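Local atomic coordinates of spectinomycin 9-adenylyltransferase (Enterococcus faecalis, PDB entry 6SXJ), a protein that confers resistance to spectinomycin, but not streptomycin, by transferring an adenylyl group from ATP to the 9-hydroxyl of the antibiotic, releasing diphosphate. Residues F49-S54 / I85-I90; P102-I107 / E125-L130. One frame throughout, in Å; residues are numbered along the deposited sequence.

Contact 1 (F49-S54 / I85-I90); sequences FLVVVS and IELTII
V51 and F49 meet L87 on one face of a parallel strand pair: L87 CD1 lies 3.7 Å from F49 CB and 3.9 Å from V51 CG2. The first torsion of L87 (chi1 -174°) sets its CG anti to the backbone N, facing F49 CB, and its CD1 approaches the F49 ring obliquely. Further along the same face the V53 and I89 side chains meet through their CG2 atoms, 3.7 Å apart, while I85 CG2 borders the F49 ring at CD1 and CE1. V15 and L19 of helix 8-23 pack over this layer. On the other face I90 CG1, held between the backbone N and the carbonyl carbon (chi1 51°), touches V52 CG2 at 3.8 Å; L130 and L134 of helix 130-139 lie against I90.

Between these layers five backbone hydrogen bonds join the strands, from F49 N to E86 O at 2.8 Å through to V53 N to I90 O at 3.0 Å. The strand axes approach to 4.7 Å at their closest, at 22° to each other. F49 O accepts from T88 N and also from a water 3.0 Å away, which also hydrogen-bonds T88 OG1 on the L50/I90 face. Strands 47-53 and 85-91, joined through helix 59-69, form a beta-alpha-beta unit in the mixed sheet of the nucleotidyltransferase domain.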
loop_
_atom_site.group_PDB
_atom_site.type_symbol
_atom_site.label_atom_id
_atom_site.label_comp_id
_atom_site.label_asym_id
_atom_site.label_seq_id
_atom_site.Cartn_x
_atom_site.Cartn_y
_atom_site.Cartn_z
ATOM N N PHE A 49 6.882 -1.565 -4.506
ATOM C CA PHE A 49 8.316 -1.372 -4.360
ATOM C C PHE A 49 8.611 -0.454 -3.184
ATOM O O PHE A 49 7.997 0.614 -3.052
ATOM C CB PHE A 49 8.925 -0.775 -5.630
ATOM C CG PHE A 49 8.815 -1.653 -6.830
ATOM C CD1 PHE A 49 7.733 -1.551 -7.687
ATOM C CD2 PHE A 49 9.812 -2.559 -7.127
ATOM C CE1 PHE A 49 7.646 -2.330 -8.805
ATOM C CE2 PHE A 49 9.721 -3.355 -8.231
ATOM C CZ PHE A 49 8.634 -3.250 -9.076
ATOM N N LEU A 50 9.567 -0.861 -2.351
ATOM C CA LEU A 50 10.177 0.005 -1.352
ATOM C C LEU A 50 11.616 0.272 -1.769
ATOM O O LEU A 50 12.375 -0.671 -2.038
ATOM C CB LEU A 50 10.140 -0.624 0.040
ATOM C CG LEU A 50 10.623 0.264 1.186
ATOM C CD1 LEU A 50 9.635 1.374 1.437
ATOM C CD2 LEU A 50 10.811 -0.568 2.432
ATOM N N VAL A 51 11.977 1.550 -1.848
ATOM C CA VAL A 51 13.297 1.979 -2.293
ATOM C C VAL A 51 13.929 2.813 -1.189
ATOM O O VAL A 51 13.269 3.669 -0.586
ATOM C CB VAL A 51 13.212 2.782 -3.607
ATOM C CG1 VAL A 51 14.588 3.301 -4.011
ATOM C CG2 VAL A 51 12.607 1.940 -4.711
ATOM N N VAL A 52 15.206 2.568 -0.925
ATOM C CA VAL A 52 15.936 3.252 0.132
ATOM C C VAL A 52 17.100 4.005 -0.490
ATOM O O VAL A 52 17.845 3.447 -1.305
ATOM C CB VAL A 52 16.437 2.275 1.209
ATOM C CG1 VAL A 52 17.161 3.037 2.314
ATOM C CG2 VAL A 52 15.276 1.479 1.780
ATOM N N VAL A 53 17.270 5.261 -0.077
ATOM C CA VAL A 53 18.275 6.163 -0.616
ATOM C C VAL A 53 19.058 6.759 0.547
ATOM O O VAL A 53 18.683 6.635 1.712
ATOM C CB VAL A 53 17.650 7.280 -1.475
ATOM C CG1 VAL A 53 17.033 6.692 -2.733
ATOM C CG2 VAL A 53 16.613 8.057 -0.668
ATOM N N SER A 54 20.168 7.411 0.209
ATOM C CA SER A 54 21.029 8.012 1.217
ATOM C C SER A 54 20.635 9.449 1.537
ATOM O O SER A 54 20.588 9.823 2.713
ATOM C CB SER A 54 22.485 7.971 0.747
ATOM O OG SER A 54 23.078 6.716 1.031
ATOM N N ILE A 85 1.815 -0.199 -10.483
ATOM C CA ILE A 85 3.071 0.001 -9.767
ATOM C C ILE A 85 2.839 1.008 -8.642
ATOM O O ILE A 85 2.329 2.106 -8.873
ATOM C CB ILE A 85 4.180 0.488 -10.710
ATOM C CG1 ILE A 85 4.561 -0.624 -11.709
ATOM C CG2 ILE A 85 5.412 0.897 -9.920
ATOM C CD1 ILE A 85 5.458 -0.137 -12.776
ATOM N N GLU A 86 3.229 0.631 -7.429
ATOM C CA GLU A 86 3.279 1.518 -6.281
ATOM C C GLU A 86 4.714 1.507 -5.786
ATOM O O GLU A 86 5.285 0.433 -5.571
ATOM C CB GLU A 86 2.315 1.041 -5.199
ATOM C CG GLU A 86 1.687 2.126 -4.367
ATOM C CD GLU A 86 0.565 1.565 -3.523
ATOM O OE1 GLU A 86 -0.487 1.196 -4.095
ATOM O OE2 GLU A 86 0.750 1.454 -2.297
ATOM N N LEU A 87 5.305 2.688 -5.643
ATOM C CA LEU A 87 6.707 2.790 -5.260
ATOM C C LEU A 87 6.892 3.900 -4.241
ATOM O O LEU A 87 6.537 5.048 -4.511
ATOM C CB LEU A 87 7.595 3.065 -6.478
ATOM C CG LEU A 87 9.105 3.052 -6.229
ATOM C CD1 LEU A 87 9.825 2.328 -7.383
ATOM C CD2 LEU A 87 9.636 4.448 -6.094
ATOM N N THR A 88 7.503 3.559 -3.105
ATOM C CA THR A 88 7.804 4.489 -2.028
ATOM C C THR A 88 9.311 4.579 -1.837
ATOM O O THR A 88 10.017 3.568 -1.906
ATOM C CB THR A 88 7.164 4.043 -0.708
ATOM O OG1 THR A 88 5.745 3.964 -0.866
ATOM C CG2 THR A 88 7.505 5.015 0.404
ATOM N N ILE A 89 9.795 5.789 -1.571
ATOM C CA ILE A 89 11.208 6.047 -1.326
ATOM C C ILE A 89 11.353 6.585 0.089
ATOM O O ILE A 89 10.664 7.542 0.471
ATOM C CB ILE A 89 11.788 7.044 -2.349
ATOM C CG1 ILE A 89 11.539 6.546 -3.775
ATOM C CG2 ILE A 89 13.269 7.264 -2.089
ATOM C CD1 ILE A 89 12.121 7.428 -4.852
ATOM N N ILE A 90 12.246 5.975 0.860
ATOM C CA ILE A 90 12.618 6.477 2.173
ATOM C C ILE A 90 14.117 6.738 2.195
ATOM O O ILE A 90 14.895 6.099 1.474
ATOM C CB ILE A 90 12.227 5.502 3.303
ATOM C CG1 ILE A 90 12.749 4.093 2.995
ATOM C CG2 ILE A 90 10.718 5.489 3.498
ATOM C CD1 ILE A 90 12.636 3.142 4.159
HETATM O O HOH W 1 5.231 1.243 -2.059
#

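Contact 2 (P102-I107 / E125-L130); sequences PKQEFI and ELNSDL
K103 and Q104 pair with L126 and E125 in a short antiparallel ladder: K103/L126 is the non-hydrogen-bonded pair, and Q104/E125 the hydrogen-bonded one, with Q104 N to E125 O at 2.8 Å and E125 N to Q104 O at 3.1 Å. N127 N adds a third backbone bond, to P102 O.

Q104 OE1 accepts from N127 ND2 at 2.7 Å. This bond is nearly straight at the hydrogen (170°); OE1 lies in the amide plane of N127, whereas ND2 is tilted out of the Q104 amide plane, the two planes being 82° apart. The side-chain oxygen of N127, OD1, accepts a weak capping bond from D129 N, so the asparagine amide is engaged through both its nitrogen and its oxygen and links the strand pair to the turn before helix 130-139. E125 runs alongside Q104 in the same direction, with OE2 3.6 Å from Q104 NE2, a proximity without a hydrogen bond. On the opposite face, K103 CG and L126 CD1 lie side by side at 4.1 Å. P102 CD abuts N127 O at 3.2 Å, and P102 CG packs obliquely against L130 CD2 at 3.9 Å.

L130 also touches I90 of strand 85-91, and S128 and D129 contact helix 159-173 through A165 and S169. At the far end of segment 102-107, F106 packs on helix 59-69. Strand 125-126 is an outermost strand of the sheet, beside 103-108, and the turn from N127 leads on into helix 130-139.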
loop_
_atom_site.group_PDB
_atom_site.type_symbol
_atom_site.label_atom_id
_atom_site.label_comp_id
_atom_site.label_asym_id
_atom_site.label_seq_id
_atom_site.Cartn_x
_atom_site.Cartn_y
_atom_site.Cartn_z
ATOM N N PRO A 102 6.417 8.086 10.243
ATOM C CA PRO A 102 7.750 8.214 9.646
ATOM C C PRO A 102 7.770 9.169 8.460
ATOM O O PRO A 102 6.744 9.524 7.879
ATOM C CB PRO A 102 8.080 6.781 9.208
ATOM C CG PRO A 102 6.738 6.161 8.931
ATOM C CD PRO A 102 5.731 6.847 9.824
ATOM N N LYS A 103 8.985 9.583 8.111
ATOM C CA LYS A 103 9.193 10.462 6.975
ATOM C C LYS A 103 9.258 9.670 5.672
ATOM O O LYS A 103 9.882 8.608 5.594
ATOM C CB LYS A 103 10.475 11.273 7.165
ATOM C CG LYS A 103 10.387 12.368 8.248
ATOM C CD LYS A 103 11.789 12.808 8.683
ATOM C CE LYS A 103 11.837 13.250 10.143
ATOM N NZ LYS A 103 13.070 12.765 10.843
ATOM N N GLN A 104 8.609 10.217 4.647
ATOM C CA GLN A 104 8.475 9.612 3.333
ATOM C C GLN A 104 8.970 10.618 2.305
ATOM O O GLN A 104 8.452 11.736 2.231
ATOM C CB GLN A 104 7.015 9.230 3.066
ATOM C CG GLN A 104 6.715 8.811 1.631
ATOM C CD GLN A 104 5.257 8.438 1.428
ATOM O OE1 GLN A 104 4.784 7.429 1.957
ATOM N NE2 GLN A 104 4.536 9.249 0.666
ATOM N N GLU A 105 9.953 10.214 1.496
ATOM C CA GLU A 105 10.618 11.128 0.574
ATOM C C GLU A 105 9.897 11.279 -0.755
ATOM O O GLU A 105 10.026 12.322 -1.406
ATOM C CB GLU A 105 12.049 10.642 0.305
ATOM C CG GLU A 105 12.755 11.374 -0.835
ATOM C CD GLU A 105 13.157 12.784 -0.446
ATOM O OE1 GLU A 105 12.999 13.135 0.732
ATOM O OE2 GLU A 105 13.643 13.544 -1.304
ATOM N N PHE A 106 9.171 10.257 -1.191
ATOM C CA PHE A 106 8.593 10.255 -2.524
ATOM C C PHE A 106 7.641 9.080 -2.619
ATOM O O PHE A 106 7.863 8.035 -2.000
ATOM C CB PHE A 106 9.678 10.156 -3.605
ATOM C CG PHE A 106 9.141 9.978 -4.996
ATOM C CD1 PHE A 106 8.764 11.074 -5.745
ATOM C CD2 PHE A 106 9.024 8.709 -5.561
ATOM C CE1 PHE A 106 8.274 10.921 -7.027
ATOM C CE2 PHE A 106 8.528 8.547 -6.843
ATOM C CZ PHE A 106 8.156 9.659 -7.578
ATOM N N ILE A 107 6.583 9.261 -3.398
ATOM C CA ILE A 107 5.627 8.194 -3.649
ATOM C C ILE A 107 5.199 8.274 -5.106
ATOM O O ILE A 107 4.725 9.323 -5.558
ATOM C CB ILE A 107 4.402 8.284 -2.723
ATOM C CG1 ILE A 107 3.320 7.293 -3.164
ATOM C CG2 ILE A 107 3.854 9.710 -2.705
ATOM C CD1 ILE A 107 3.658 5.820 -2.858
ATOM N N GLU A 125 7.001 14.176 3.356
ATOM C CA GLU A 125 5.794 14.222 4.165
ATOM C C GLU A 125 5.857 13.123 5.211
ATOM O O GLU A 125 6.685 12.209 5.143
ATOM C CB GLU A 125 4.532 14.074 3.305
ATOM C CG GLU A 125 4.664 13.047 2.198
ATOM C CD GLU A 125 3.337 12.709 1.538
ATOM O OE1 GLU A 125 2.340 12.512 2.271
ATOM O OE2 GLU A 125 3.298 12.627 0.286
ATOM N N LEU A 126 4.960 13.226 6.184
ATOM C CA LEU A 126 4.802 12.224 7.224
ATOM C C LEU A 126 3.627 11.343 6.835
ATOM O O LEU A 126 2.592 11.852 6.396
ATOM C CB LEU A 126 4.569 12.878 8.584
ATOM C CG LEU A 126 5.801 13.480 9.266
ATOM C CD1 LEU A 126 6.620 12.393 9.957
ATOM C CD2 LEU A 126 6.678 14.252 8.297
ATOM N N ASN A 127 3.799 10.030 6.955
ATOM C CA ASN A 127 2.812 9.073 6.454
ATOM C C ASN A 127 2.660 7.967 7.491
ATOM O O ASN A 127 3.460 7.026 7.530
ATOM C CB ASN A 127 3.228 8.511 5.098
ATOM C CG ASN A 127 2.255 7.473 4.573
ATOM O OD1 ASN A 127 1.249 7.161 5.215
ATOM N ND2 ASN A 127 2.556 6.922 3.398
ATOM N N SER A 128 1.619 8.076 8.316
ATOM C CA SER A 128 1.381 7.054 9.326
ATOM C C SER A 128 1.212 5.676 8.703
ATOM O O SER A 128 1.567 4.667 9.321
ATOM C CB SER A 128 0.148 7.416 10.152
ATOM O OG SER A 128 -0.533 6.248 10.571
ATOM N N ASP A 129 0.681 5.609 7.479
ATOM C CA ASP A 129 0.471 4.314 6.844
ATOM C C ASP A 129 1.792 3.638 6.505
ATOM O O ASP A 129 1.861 2.406 6.446
ATOM C CB ASP A 129 -0.374 4.479 5.583
ATOM C CG ASP A 129 -1.855 4.552 5.881
ATOM O OD1 ASP A 129 -2.296 3.907 6.854
ATOM O OD2 ASP A 129 -2.581 5.257 5.148
ATOM N N LEU A 130 2.846 4.422 6.269
ATOM C CA LEU A 130 4.148 3.849 5.958
ATOM C C LEU A 130 4.685 3.007 7.106
ATOM O O LEU A 130 5.518 2.120 6.883
ATOM C CB LEU A 130 5.129 4.967 5.607
ATOM C CG LEU A 130 6.567 4.554 5.305
ATOM C CD1 LEU A 130 6.658 3.663 4.076
ATOM C CD2 LEU A 130 7.411 5.805 5.128
#

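From the N terminus, contact 1 closes first, when the chain returns from strand 47-53 through helix 59-69 to strand 85-91. Contact 2 closes later, after strand 103-108 and helix 113-117, so the two loops follow in series, neither nesting nor crossing. Their centres are 10 Å apart, and neighbouring strands 85-91 and 103-108 join them directly. E105 N lies 2.9 Å from I89 O and F106 O lies 3.0 Å from I89 N, both probable hydrogen bonds; E105 and F106 together facing I89 form a classic beta bulge. I107 CD1 also packs against T88 OG1. Together the contacts span the sheet from strand 47-53 to its outermost strand 125-126.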